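PDB 1VB5: translation initiation factor eIF-2B from Pyrococcus horikoshii, which probably serves as a regulatory subunit of archaeal initiation factor 2B, promoting the exchange of initiation factor 2-bound GDP for GTP. Local coordinates for residues I48-L51 / R52-V56; G20-W23 / L24-G28; I80-S83 / R84-F88. All coordinates share one frame; numbering follows the deposited sequence.

Contact 1: residues I48-L51 / R52-V56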
ATOM      1  N   ILE B  48       4.752 -13.578 -38.428  1.00 39.93           N
ATOM      2  CA  ILE B  48       4.297 -14.243 -37.215  1.00 40.23           C
ATOM      3  C   ILE B  48       5.436 -14.293 -36.196  1.00 40.51           C
ATOM      4  O   ILE B  48       5.215 -14.165 -34.991  1.00 38.74           O
ATOM      5  CB  ILE B  48       3.798 -15.674 -37.522  1.00 35.61           C
ATOM      6  CG1 ILE B  48       2.608 -15.605 -38.487  1.00 34.07           C
ATOM      7  CG2 ILE B  48       3.383 -16.375 -36.237  1.00 28.66           C
ATOM      8  CD1 ILE B  48       2.070 -16.956 -38.910  1.00 34.75           C
ATOM      9  N   MET B  49       6.655 -14.474 -36.690  1.00 42.56           N
ATOM     10  CA  MET B  49       7.832 -14.524 -35.828  1.00 46.97           C
ATOM     11  C   MET B  49       8.031 -13.169 -35.163  1.00 44.95           C
ATOM     12  O   MET B  49       8.350 -13.085 -33.978  1.00 41.63           O
ATOM     13  CB  MET B  49       9.074 -14.871 -36.651  1.00 48.13           C
ATOM     14  CG  MET B  49       9.072 -16.271 -37.229  1.00 58.37           C
ATOM     15  SD  MET B  49       9.462 -17.517 -35.994  1.00 68.96           S
ATOM     16  CE  MET B  49      11.179 -17.855 -36.415  1.00 68.81           C
ATOM     17  N   GLU B  50       7.839 -12.108 -35.940  1.00 44.30           N
ATOM     18  CA  GLU B  50       8.001 -10.756 -35.433  1.00 44.39           C
ATOM     19  C   GLU B  50       6.884 -10.383 -34.464  1.00 39.60           C
ATOM     20  O   GLU B  50       7.138  -9.767 -33.431  1.00 38.62           O
ATOM     21  CB  GLU B  50       8.042  -9.755 -36.596  1.00 47.22           C
ATOM     22  CG  GLU B  50       8.307  -8.318 -36.162  1.00 60.83           C
ATOM     23  CD  GLU B  50       8.582  -7.388 -37.332  1.00 66.24           C
ATOM     24  OE1 GLU B  50       7.686  -7.217 -38.187  1.00 69.45           O
ATOM     25  OE2 GLU B  50       9.698  -6.825 -37.396  1.00 67.64           O
ATOM     26  N   LEU B  51       5.649 -10.754 -34.795  1.00 36.12           N
ATOM     27  CA  LEU B  51       4.521 -10.442 -33.926  1.00 36.94           C
ATOM     28  C   LEU B  51       4.642 -11.216 -32.614  1.00 40.36           C
ATOM     29  O   LEU B  51       4.264 -10.716 -31.556  1.00 41.25           O
ATOM     30  CB  LEU B  51       3.193 -10.770 -34.616  1.00 33.09           C
ATOM     31  CG  LEU B  51       1.942 -10.359 -33.832  1.00 33.64           C
ATOM     32  CD1 LEU B  51       2.036  -8.886 -33.453  1.00 34.85           C
ATOM     33  CD2 LEU B  51       0.696 -10.616 -34.666  1.00 30.69           C
ATOM     34  N   ARG B  52       5.166 -12.437 -32.688  1.00 37.59           N
ATOM     35  CA  ARG B  52       5.362 -13.255 -31.496  1.00 37.34           C
ATOM     36  C   ARG B  52       6.177 -12.454 -30.484  1.00 43.24           C
ATOM     37  O   ARG B  52       5.866 -12.422 -29.292  1.00 41.51           O
ATOM     38  CB  ARG B  52       6.138 -14.528 -31.837  1.00 36.70           C
ATOM     39  CG  ARG B  52       5.297 -15.750 -32.143  1.00 30.79           C
ATOM     40  CD  ARG B  52       6.197 -16.962 -32.323  1.00 32.15           C
ATOM     41  NE  ARG B  52       5.436 -18.205 -32.406  1.00 30.32           N
ATOM     42  CZ  ARG B  52       5.986 -19.413 -32.488  1.00 32.04           C
ATOM     43  NH1 ARG B  52       7.305 -19.548 -32.499  1.00 26.04           N
ATOM     44  NH2 ARG B  52       5.213 -20.489 -32.564  1.00 30.70           N
ATOM     45  N   GLU B  53       7.224 -11.806 -30.985  1.00 40.88           N
ATOM     46  CA  GLU B  53       8.118 -11.016 -30.153  1.00 43.16           C
ATOM     47  C   GLU B  53       7.496  -9.712 -29.663  1.00 42.27           C
ATOM     48  O   GLU B  53       7.590  -9.384 -28.483  1.00 47.49           O
ATOM     49  CB  GLU B  53       9.403 -10.732 -30.927  1.00 42.46           C
ATOM     50  CG  GLU B  53      10.534 -10.197 -30.081  1.00 60.34           C
ATOM     51  CD  GLU B  53      11.884 -10.402 -30.739  1.00 68.26           C
ATOM     52  OE1 GLU B  53      12.900  -9.940 -30.173  1.00 72.79           O
ATOM     53  OE2 GLU B  53      11.925 -11.031 -31.820  1.00 69.17           O
ATOM     54  N   GLU B  54       6.852  -8.976 -30.563  1.00 38.69           N
ATOM     55  CA  GLU B  54       6.226  -7.710 -30.198  1.00 37.67           C
ATOM     56  C   GLU B  54       5.102  -7.883 -29.180  1.00 36.83           C
ATOM     57  O   GLU B  54       4.933  -7.053 -28.290  1.00 37.17           O
ATOM     58  CB  GLU B  54       5.677  -7.011 -31.446  1.00 40.14           C
ATOM     59  CG  GLU B  54       6.741  -6.653 -32.469  1.00 48.43           C
ATOM     60  CD  GLU B  54       7.869  -5.833 -31.870  1.00 51.26           C
ATOM     61  OE1 GLU B  54       7.590  -4.749 -31.316  1.00 51.39           O
ATOM     62  OE2 GLU B  54       9.035  -6.278 -31.954  1.00 56.18           O
ATOM     63  N   VAL B  55       4.334  -8.958 -29.319  1.00 35.16           N
ATOM     64  CA  VAL B  55       3.229  -9.229 -28.408  1.00 35.27           C
ATOM     65  C   VAL B  55       3.737  -9.463 -26.988  1.00 35.93           C
ATOM     66  O   VAL B  55       3.156  -8.973 -26.024  1.00 32.97           O
ATOM     67  CB  VAL B  55       2.424 -10.463 -28.867  1.00 39.80           C
ATOM     68  CG1 VAL B  55       1.357 -10.802 -27.846  1.00 39.78           C
ATOM     69  CG2 VAL B  55       1.776 -10.183 -30.213  1.00 44.67           C
ATOM     70  N   VAL B  56       4.825 -10.213 -26.867  1.00 37.37           N
ATOM     71  CA  VAL B  56       5.413 -10.501 -25.567  1.00 38.96           C
ATOM     72  C   VAL B  56       6.041  -9.243 -24.964  1.00 40.97           C
ATOM     73  O   VAL B  56       6.033  -9.068 -23.744  1.00 40.28           O
ATOM     74  CB  VAL B  56       6.480 -11.619 -25.684  1.00 37.30           C
ATOM     75  CG1 VAL B  56       7.277 -11.729 -24.396  1.00 45.36           C
ATOM     76  CG2 VAL B  56       5.796 -12.952 -25.979  1.00 36.48           C
TER
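Arg52 and Ile48 are joined by a sound main-chain hydrogen bond, Arg52 N to Ile48 O at 2.9 Å. Two residues on, Glu54 N meets Glu50 O at 3.0 Å; here the N-H is straighter, at 166°. Between them the bond from Glu53 N to Met49 O is weak, stretched to 3.4 Å. Val55 N also bonds to Leu51 O, an oxygen whose position is less certain.

The aliphatic parts of two polar side chains rest on these same carbonyls. Arg52 CG lies 3.3 Å from Ile48 O, and from there the chain runs extended to a guanidinium group held by the end of helix 63-71 and the residue after it: NH2 bonds to Ile72 O, while NE makes a weak bond to Ala69 O. Glu54 instead folds at its second torsion (chi2 -54°), with CG 3.3 Å from Glu50 O and its carboxylate turned to a salt bridge with Lys57. These are the i to i+4 relations of an alpha-helix, in this case one turn after another of an amphipathic helix in the N-terminal helical part of the protein. Glu50 and Glu54 line the more polar side, their OE2 atoms 5.5 Å apart, so the two like charges probably repel mildly, an effect that Lys57 would offset at Glu54.

On the buried side Leu51 and Val55 cross at an angle. Leu51 CG is anti to its own nitrogen (chi1 -175°), which places CG near Val55 CG2, with Leu51 CD1 3.5 Å from that methyl, although the placing of the methyl is doubtful. Phe32 of helix 21-38 packs against both residues, and Leu65 and Leu68 of helix 63-71 against Val55.

Contact 2: residues G20-W23 / L24-G28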
ATOM      1  N   GLY B  20      -6.865  -5.924 -17.340  1.00 46.15           N
ATOM      2  CA  GLY B  20      -5.613  -6.641 -17.165  1.00 49.72           C
ATOM      3  C   GLY B  20      -5.239  -7.698 -18.185  1.00 50.07           C
ATOM      4  O   GLY B  20      -5.559  -7.587 -19.368  1.00 53.20           O
ATOM      5  N   ALA B  21      -4.545  -8.728 -17.709  1.00 51.83           N
ATOM      6  CA  ALA B  21      -4.086  -9.834 -18.541  1.00 58.03           C
ATOM      7  C   ALA B  21      -5.113 -10.271 -19.587  1.00 58.49           C
ATOM      8  O   ALA B  21      -4.908 -10.078 -20.783  1.00 61.17           O
ATOM      9  CB  ALA B  21      -3.705 -11.018 -17.656  1.00 58.97           C
ATOM     10  N   SER B  22      -6.211 -10.860 -19.127  1.00 57.22           N
ATOM     11  CA  SER B  22      -7.268 -11.333 -20.013  1.00 49.98           C
ATOM     12  C   SER B  22      -7.510 -10.427 -21.223  1.00 49.08           C
ATOM     13  O   SER B  22      -7.398 -10.869 -22.365  1.00 48.19           O
ATOM     14  CB  SER B  22      -8.568 -11.497 -19.225  1.00 47.91           C
ATOM     15  OG  SER B  22      -9.633 -11.861 -20.082  1.00 54.33           O
ATOM     16  N   TRP B  23      -7.836  -9.161 -20.974  1.00 47.49           N
ATOM     17  CA  TRP B  23      -8.098  -8.220 -22.058  1.00 42.84           C
ATOM     18  C   TRP B  23      -6.935  -8.140 -23.046  1.00 44.14           C
ATOM     19  O   TRP B  23      -7.142  -8.195 -24.262  1.00 41.27           O
ATOM     20  CB  TRP B  23      -8.378  -6.823 -21.503  1.00 39.32           C
ATOM     21  CG  TRP B  23      -8.763  -5.825 -22.564  1.00 39.12           C
ATOM     22  CD1 TRP B  23     -10.004  -5.636 -23.099  1.00 37.74           C
ATOM     23  CD2 TRP B  23      -7.891  -4.902 -23.232  1.00 35.43           C
ATOM     24  NE1 TRP B  23      -9.961  -4.651 -24.059  1.00 35.89           N
ATOM     25  CE2 TRP B  23      -8.679  -4.184 -24.161  1.00 35.89           C
ATOM     26  CE3 TRP B  23      -6.522  -4.611 -23.137  1.00 34.40           C
ATOM     27  CZ2 TRP B  23      -8.142  -3.191 -24.991  1.00 35.05           C
ATOM     28  CZ3 TRP B  23      -5.989  -3.623 -23.964  1.00 34.10           C
ATOM     29  CH2 TRP B  23      -6.800  -2.926 -24.878  1.00 31.02           C
ATOM     30  N   LEU B  24      -5.717  -7.996 -22.526  1.00 41.99           N
ATOM     31  CA  LEU B  24      -4.536  -7.911 -23.379  1.00 42.55           C
ATOM     32  C   LEU B  24      -4.407  -9.148 -24.244  1.00 42.97           C
ATOM     33  O   LEU B  24      -4.055  -9.060 -25.422  1.00 45.36           O
ATOM     34  CB  LEU B  24      -3.261  -7.759 -22.543  1.00 44.63           C
ATOM     35  CG  LEU B  24      -2.941  -6.382 -21.967  1.00 45.00           C
ATOM     36  CD1 LEU B  24      -1.588  -6.448 -21.278  1.00 50.12           C
ATOM     37  CD2 LEU B  24      -2.915  -5.336 -23.073  1.00 43.08           C
ATOM     38  N   ALA B  25      -4.683 -10.306 -23.650  1.00 39.79           N
ATOM     39  CA  ALA B  25      -4.605 -11.567 -24.368  1.00 41.35           C
ATOM     40  C   ALA B  25      -5.530 -11.520 -25.582  1.00 37.45           C
ATOM     41  O   ALA B  25      -5.158 -11.955 -26.671  1.00 37.15           O
ATOM     42  CB  ALA B  25      -4.994 -12.718 -23.447  1.00 44.04           C
ATOM     43  N   LYS B  26      -6.731 -10.981 -25.389  1.00 36.51           N
ATOM     44  CA  LYS B  26      -7.698 -10.874 -26.475  1.00 38.11           C
ATOM     45  C   LYS B  26      -7.175  -9.975 -27.589  1.00 41.18           C
ATOM     46  O   LYS B  26      -7.275 -10.317 -28.765  1.00 44.68           O
ATOM     47  CB  LYS B  26      -9.029 -10.330 -25.959  1.00 34.55           C
ATOM     48  CG  LYS B  26      -9.741 -11.268 -25.010  1.00 42.36           C
ATOM     49  CD  LYS B  26     -11.110 -10.738 -24.623  1.00 46.75           C
ATOM     50  CE  LYS B  26     -11.780 -11.662 -23.618  1.00 48.40           C
ATOM     51  NZ  LYS B  26     -13.124 -11.163 -23.217  1.00 53.65           N
ATOM     52  N   LYS B  27      -6.617  -8.827 -27.217  1.00 39.46           N
ATOM     53  CA  LYS B  27      -6.077  -7.894 -28.199  1.00 39.43           C
ATOM     54  C   LYS B  27      -4.910  -8.543 -28.938  1.00 39.14           C
ATOM     55  O   LYS B  27      -4.719  -8.318 -30.133  1.00 40.55           O
ATOM     56  CB  LYS B  27      -5.603  -6.609 -27.512  1.00 42.49           C
ATOM     57  CG  LYS B  27      -6.688  -5.878 -26.728  1.00 42.76           C
ATOM     58  CD  LYS B  27      -7.809  -5.378 -27.628  1.00 47.00           C
ATOM     59  CE  LYS B  27      -7.319  -4.311 -28.597  1.00 50.74           C
ATOM     60  NZ  LYS B  27      -8.438  -3.740 -29.404  1.00 51.65           N
ATOM     61  N   GLY B  28      -4.130  -9.344 -28.217  1.00 36.83           N
ATOM     62  CA  GLY B  28      -3.002 -10.023 -28.829  1.00 35.69           C
ATOM     63  C   GLY B  28      -3.492 -10.972 -29.908  1.00 36.58           C
ATOM     64  O   GLY B  28      -2.910 -11.056 -30.991  1.00 31.81           O
TER
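Trp23 and Lys27, one helical turn apart, meet through the face of the indole. Lys27 CG stands over the six-membered ring, 3.4 Å from its centroid and only 8° off the ring normal, a CH-pi contact of almost ideal direction. The first torsion of the lysine, with CG anti to the carbonyl carbon (chi1 -58°), puts CG over the ring; bends at the next two torsions carry CD and CE on along it, CD lying 3.4 Å from Trp23 CZ2, where an extended chain would run straight out from the helix. The amino group then reaches a salt bridge with Glu12. Replacing Trp23 by an alanine would probably leave the methylenes of Lys27 without their aromatic platform and the chain freer to turn, making the approach to Glu12 less well defined.

Leu24 meets the same indole at its benzene end, where CD2 comes within 3.6 Å of Trp23 CZ3. Its backbone also starts the helix: Gly20 is the N-cap residue, and Leu24 N donates to Gly20 O at 3.2 Å. The same i to i+4 pattern continues with Lys27 N, bonded to Trp23 O at 3.1 Å, so the pair in CH-pi contact is also joined through the main chain. Ser22 takes part more loosely, its OG 4.1 Å from Lys26 CE; the hydroxyl's hydrogen bond is to Lys96 NZ.

The first two turns of helix 21-38 are wedged between two other helices. Helix 4-14 supplies Glu12 beside Trp23, Met13 against Leu24, and Ile9 together with Met13 against Lys27. Helix 78-106 packs instead on Ala25 and Lys26, through Met92 and Leu89, while Met62, from a loop, touches Ala21 and Leu24.

Contact 3: residues I80-S83 / R84-F88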
ATOM      1  N   ILE B  80      -4.899 -21.422 -41.147  1.00 32.12           N
ATOM      2  CA  ILE B  80      -4.391 -22.033 -39.920  1.00 32.30           C
ATOM      3  C   ILE B  80      -4.169 -20.935 -38.877  1.00 33.40           C
ATOM      4  O   ILE B  80      -4.619 -21.045 -37.736  1.00 31.33           O
ATOM      5  CB  ILE B  80      -3.059 -22.781 -40.155  1.00 28.49           C
ATOM      6  CG1 ILE B  80      -3.267 -23.941 -41.139  1.00 34.53           C
ATOM      7  CG2 ILE B  80      -2.518 -23.311 -38.828  1.00 28.58           C
ATOM      8  CD1 ILE B  80      -4.179 -25.052 -40.628  1.00 25.74           C
ATOM      9  N   LEU B  81      -3.477 -19.875 -39.284  1.00 28.72           N
ATOM     10  CA  LEU B  81      -3.205 -18.752 -38.398  1.00 35.42           C
ATOM     11  C   LEU B  81      -4.501 -18.265 -37.764  1.00 37.11           C
ATOM     12  O   LEU B  81      -4.598 -18.136 -36.543  1.00 36.08           O
ATOM     13  CB  LEU B  81      -2.551 -17.610 -39.179  1.00 34.28           C
ATOM     14  CG  LEU B  81      -2.325 -16.287 -38.441  1.00 37.90           C
ATOM     15  CD1 LEU B  81      -1.631 -16.533 -37.109  1.00 33.56           C
ATOM     16  CD2 LEU B  81      -1.496 -15.364 -39.316  1.00 32.78           C
ATOM     17  N   LYS B  82      -5.497 -18.000 -38.605  1.00 36.93           N
ATOM     18  CA  LYS B  82      -6.792 -17.529 -38.140  1.00 34.74           C
ATOM     19  C   LYS B  82      -7.440 -18.520 -37.188  1.00 35.44           C
ATOM     20  O   LYS B  82      -7.893 -18.154 -36.101  1.00 35.74           O
ATOM     21  CB  LYS B  82      -7.732 -17.291 -39.327  1.00 41.25           C
ATOM     22  CG  LYS B  82      -9.176 -17.015 -38.914  1.00 45.34           C
ATOM     23  CD  LYS B  82     -10.087 -16.768 -40.110  1.00 51.59           C
ATOM     24  CE  LYS B  82     -11.511 -16.460 -39.656  1.00 54.79           C
ATOM     25  NZ  LYS B  82     -12.423 -16.144 -40.796  1.00 54.53           N
ATOM     26  N   SER B  83      -7.488 -19.780 -37.606  1.00 34.45           N
ATOM     27  CA  SER B  83      -8.105 -20.824 -36.802  1.00 30.18           C
ATOM     28  C   SER B  83      -7.477 -20.963 -35.412  1.00 27.80           C
ATOM     29  O   SER B  83      -8.183 -21.140 -34.425  1.00 21.23           O
ATOM     30  CB  SER B  83      -8.033 -22.162 -37.538  1.00 27.90           C
ATOM     31  OG  SER B  83      -8.756 -23.155 -36.834  1.00 32.90           O
ATOM     32  N   ARG B  84      -6.153 -20.891 -35.338  1.00 24.70           N
ATOM     33  CA  ARG B  84      -5.478 -21.020 -34.055  1.00 29.58           C
ATOM     34  C   ARG B  84      -5.762 -19.824 -33.147  1.00 31.71           C
ATOM     35  O   ARG B  84      -5.979 -19.993 -31.948  1.00 34.05           O
ATOM     36  CB  ARG B  84      -3.971 -21.191 -34.265  1.00 24.08           C
ATOM     37  CG  ARG B  84      -3.603 -22.524 -34.918  1.00 34.25           C
ATOM     38  CD  ARG B  84      -3.823 -23.698 -33.974  1.00 32.74           C
ATOM     39  NE  ARG B  84      -2.839 -23.697 -32.893  1.00 45.56           N
ATOM     40  CZ  ARG B  84      -2.788 -24.594 -31.912  1.00 49.86           C
ATOM     41  NH1 ARG B  84      -3.672 -25.584 -31.858  1.00 51.28           N
ATOM     42  NH2 ARG B  84      -1.841 -24.504 -30.983  1.00 41.01           N
ATOM     43  N   ALA B  85      -5.770 -18.620 -33.712  1.00 25.41           N
ATOM     44  CA  ALA B  85      -6.039 -17.432 -32.912  1.00 29.19           C
ATOM     45  C   ALA B  85      -7.445 -17.500 -32.319  1.00 29.72           C
ATOM     46  O   ALA B  85      -7.648 -17.197 -31.146  1.00 31.25           O
ATOM     47  CB  ALA B  85      -5.881 -16.179 -33.758  1.00 28.76           C
ATOM     48  N   LEU B  86      -8.415 -17.912 -33.130  1.00 31.19           N
ATOM     49  CA  LEU B  86      -9.792 -18.018 -32.662  1.00 31.50           C
ATOM     50  C   LEU B  86      -9.944 -19.113 -31.615  1.00 33.62           C
ATOM     51  O   LEU B  86     -10.793 -19.016 -30.723  1.00 30.61           O
ATOM     52  CB  LEU B  86     -10.739 -18.302 -33.833  1.00 33.27           C
ATOM     53  CG  LEU B  86     -10.884 -17.212 -34.901  1.00 38.97           C
ATOM     54  CD1 LEU B  86     -11.786 -17.727 -36.025  1.00 38.85           C
ATOM     55  CD2 LEU B  86     -11.470 -15.946 -34.283  1.00 36.47           C
ATOM     56  N   GLU B  87      -9.130 -20.161 -31.726  1.00 30.33           N
ATOM     57  CA  GLU B  87      -9.204 -21.254 -30.768  1.00 28.94           C
ATOM     58  C   GLU B  87      -8.650 -20.799 -29.420  1.00 23.26           C
ATOM     59  O   GLU B  87      -9.160 -21.191 -28.374  1.00 24.01           O
ATOM     60  CB  GLU B  87      -8.421 -22.472 -31.256  1.00 27.91           C
ATOM     61  CG  GLU B  87      -8.814 -23.747 -30.530  1.00 36.39           C
ATOM     62  CD  GLU B  87      -7.804 -24.863 -30.709  1.00 53.14           C
ATOM     63  OE1 GLU B  87      -7.341 -25.075 -31.853  1.00 57.39           O
ATOM     64  OE2 GLU B  87      -7.481 -25.538 -29.704  1.00 53.44           O
ATOM     65  N   PHE B  88      -7.600 -19.982 -29.450  1.00 23.58           N
ATOM     66  CA  PHE B  88      -7.012 -19.470 -28.214  1.00 28.58           C
ATOM     67  C   PHE B  88      -8.104 -18.678 -27.497  1.00 30.95           C
ATOM     68  O   PHE B  88      -8.336 -18.856 -26.299  1.00 33.51           O
ATOM     69  CB  PHE B  88      -5.824 -18.553 -28.509  1.00 30.04           C
ATOM     70  CG  PHE B  88      -5.010 -18.205 -27.287  1.00 33.38           C
ATOM     71  CD1 PHE B  88      -4.000 -19.049 -26.843  1.00 32.99           C
ATOM     72  CD2 PHE B  88      -5.285 -17.051 -26.554  1.00 34.99           C
ATOM     73  CE1 PHE B  88      -3.273 -18.754 -25.683  1.00 34.75           C
ATOM     74  CE2 PHE B  88      -4.568 -16.748 -25.394  1.00 31.66           C
ATOM     75  CZ  PHE B  88      -3.562 -17.601 -24.960  1.00 30.60           C
TER
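Arg84 N donates to Ile80 O across 2.9 Å, the shortest of four successive main-chain hydrogen bonds that tie residues 80-83 to 84-87. The last of them, from Glu87 N to Ser83 O, is the most bent, with an angle of 140° at the hydrogen.

Ile80 and Arg84 also run alongside each other, pointing the same way, with Ile80 CG2 4.1 Å from Arg84 CG. CB and CG of the arginine lie by Ile80 O, and bends at the next two torsions (chi2 -70°, chi3 -71°) then turn the guanidinium to Phe71, where NH2 bonds to the backbone oxygen and the guanidinium makes a cation-pi contact with the ring. Glu87 OE1 lies 3.7 Å from Arg84 NH1, a long ion pair that probably adds little; the other oxygen, OE2, forms a salt bridge with Arg91 NH2. Farther round the helix, the extended Lys82 crosses Leu86, CE to CD1 at 3.9 Å, a purely apolar touch between two exposed chains.

Leu81 and Ala85 face inward, with Leu81 against Ala36 of helix 21-38 and Leu44 of helix 41-58, and Ala85 against Leu33. With these two buried and mostly polar or exposed chains on the outer side, this is a two-turn piece of an amphipathic alpha-helix built into a helical bundle.

Overall arrangement
The three contacts come in the order 2, 1, 3 along the chain, on helices 21-38, 41-58 and 78-106, and their centres are mutually about 15 Å apart. Contacts 1 and 3 touch, Ile48 CD1 packing on Leu81 CD2 at 3.9 Å; contact 2 stays about 5 Å from contact 1 and about 4 Å from contact 3, between nearest atoms, without touching. All belong to the helical N-terminal part, which precedes the Rossmann-like mixed sheet. Contact 2, about 9 Å from the chain centre, lies closer to it than the other two, at about 20 and 22 Å. Local i to i+4 pairs thus shape the individual helices, while packing between helices joins them into one bundle.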